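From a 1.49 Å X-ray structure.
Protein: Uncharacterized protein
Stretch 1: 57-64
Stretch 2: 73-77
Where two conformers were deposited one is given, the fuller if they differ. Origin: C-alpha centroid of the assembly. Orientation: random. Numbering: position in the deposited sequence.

Stretch 1 (57-64) VQTNGQLV
Stretch 2 73-77: GISLY

A β-hairpin with a neighbouring strand illustrates how a sheet pairs backbone donors with acceptors along its ladder, with side chains adding bonds at its turn end. Residues 57-59 and 62-64 are strands joined by a type I' turn from T59 to Q62, with N60 (phi/psi 55/35°) and G61 (77/10°) both at positive phi, a region glycine favours. The hairpin closes through T59 N to Q62 O (3.0 Å) and Q62 N to T59 O (2.8 Å), then V57 N to V64 O (2.9 Å) and V64 N to V57 O (2.8 Å).

The other edge of strand 62-64 receives strand 73-75, antiparallel at 158°. L63 faces I74 as the hydrogen-bonded pair, CA atoms 5.1 Å apart: L63 N donates to I74 O and I74 N to L63 O, both at 2.8 Å. The flanking pairs, Q62 with S75 (CA-CA 4.4 Å) and V64 with G73 (4.5 Å), are non-hydrogen-bonded; here Q62 CA lies 3.4 Å from I74 O and G73 CA 3.3 Å from L63 O, as CA-H...O contacts. Beyond the bridges, L76 N donates to G61 O (2.9 Å, 166°). One water donates to that same G61 O (2.8 Å) and to L76 O (2.7 Å), so the turn carbonyl accepts twice.

Q62 and S75 share a sheet face. With chi1 -39°, chi2 -59° and chi3 -52°, Q62 curls so that its amide uses both ends: OE1 accepts from S75 OG (chi1 m) at 2.6 Å, while NE2 donates to N60 O at 2.9 Å, tying the turn to the neighbouring strand. L63 (chi1 t, chi2 p) and I74 (m, t) occupy the opposite face. L76 (m, t) brings CD2 to 4.3 Å from L63 CB, an apolar contact, and CD1 to 3.4 Å from Q58 OE1, a contact in which the methyl offers that oxygen no conventional hydrogen bond.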

# COMPACT_ATOMS: atom_id res chain seq x y z
N VAL A 57 14.84 22.09 4.68
CA VAL A 57 14.06 23.05 3.89
C VAL A 57 12.65 22.49 3.69
O VAL A 57 12.51 21.32 3.33
CB VAL A 57 14.63 23.23 2.47
CG1 VAL A 57 13.84 24.30 1.72
CG2 VAL A 57 16.09 23.62 2.52
N GLN A 58 11.63 23.33 3.86
CA GLN A 58 10.23 22.94 3.64
C GLN A 58 9.64 23.58 2.38
O GLN A 58 9.84 24.77 2.12
CB GLN A 58 9.37 23.39 4.83
CG GLN A 58 9.64 22.61 6.09
CD GLN A 58 8.67 22.89 7.20
OE1 GLN A 58 7.45 22.89 6.99
NE2 GLN A 58 9.19 23.13 8.37
N THR A 59 8.98 22.77 1.56
CA THR A 59 8.13 23.30 0.50
C THR A 59 7.14 22.26 0.09
O THR A 59 7.39 21.04 0.18
CB THR A 59 8.86 23.86 -0.76
OG1 THR A 59 7.92 24.59 -1.60
CG2 THR A 59 9.49 22.74 -1.58
N ASN A 60 5.99 22.75 -0.31
CA ASN A 60 4.93 21.91 -0.87
C ASN A 60 4.56 20.79 0.10
O ASN A 60 4.20 19.72 -0.32
CB ASN A 60 5.32 21.36 -2.24
CG ASN A 60 4.17 20.68 -2.94
OD1 ASN A 60 3.02 21.16 -2.90
ND2 ASN A 60 4.46 19.56 -3.61
N GLY A 61 4.62 21.08 1.39
CA GLY A 61 4.25 20.08 2.42
C GLY A 61 5.27 19.02 2.69
O GLY A 61 4.98 18.06 3.41
N GLN A 62 6.47 19.19 2.14
CA GLN A 62 7.57 18.25 2.29
C GLN A 62 8.72 18.91 3.04
O GLN A 62 8.92 20.12 2.99
CB GLN A 62 8.10 17.80 0.92
CG GLN A 62 7.06 17.57 -0.15
CD GLN A 62 6.04 16.52 0.22
OE1 GLN A 62 6.40 15.41 0.60
NE2 GLN A 62 4.77 16.86 0.08
N LEU A 63 9.50 18.08 3.69
CA LEU A 63 10.79 18.48 4.27
C LEU A 63 11.89 17.75 3.54
O LEU A 63 11.88 16.53 3.43
CB LEU A 63 10.81 18.08 5.75
CG LEU A 63 12.12 18.30 6.53
CD1 LEU A 63 12.43 19.78 6.67
CD2 LEU A 63 12.12 17.64 7.91
N VAL A 64 12.86 18.52 3.05
CA VAL A 64 14.09 17.99 2.53
C VAL A 64 15.14 18.21 3.59
O VAL A 64 15.39 19.34 4.01
CB VAL A 64 14.48 18.67 1.23
CG1 VAL A 64 15.82 18.12 0.74
CG2 VAL A 64 13.41 18.45 0.20
N GLY A 73 13.45 13.18 1.56
CA GLY A 73 12.26 14.00 1.36
C GLY A 73 11.17 13.30 2.16
O GLY A 73 10.91 12.10 1.95
N ILE A 74 10.55 14.05 3.09
CA ILE A 74 9.55 13.53 4.03
C ILE A 74 8.31 14.37 3.98
O ILE A 74 8.35 15.59 4.19
CB ILE A 74 10.11 13.53 5.46
CG1 ILE A 74 11.40 12.71 5.49
CG2 ILE A 74 9.04 13.00 6.45
CD1 ILE A 74 12.12 12.71 6.82
N SER A 75 7.17 13.72 3.73
CA SER A 75 5.90 14.45 3.68
C SER A 75 5.45 14.71 5.12
O SER A 75 5.37 13.80 5.94
CB SER A 75 4.84 13.61 2.97
OG SER A 75 5.13 13.34 1.63
N LEU A 76 5.14 15.97 5.42
CA LEU A 76 4.65 16.35 6.72
C LEU A 76 3.15 16.08 6.80
O LEU A 76 2.42 16.23 5.84
CB LEU A 76 4.97 17.83 7.00
CG LEU A 76 6.50 18.10 6.98
CD1 LEU A 76 6.80 19.59 6.95
CD2 LEU A 76 7.25 17.43 8.12
N TYR A 77 2.69 15.71 7.99
CA TYR A 77 1.31 15.26 8.17
C TYR A 77 0.55 16.22 9.06
O TYR A 77 1.09 16.66 10.08
CB TYR A 77 1.33 13.86 8.81
CG TYR A 77 -0.02 13.25 8.94
CD1 TYR A 77 -0.87 13.08 7.83
CD2 TYR A 77 -0.45 12.74 10.14
CE1 TYR A 77 -2.11 12.48 7.96
CE2 TYR A 77 -1.70 12.16 10.27
CZ TYR A 77 -2.52 12.03 9.18
OH TYR A 77 -3.76 11.47 9.26
O HOH W 1 2.53 16.81 3.22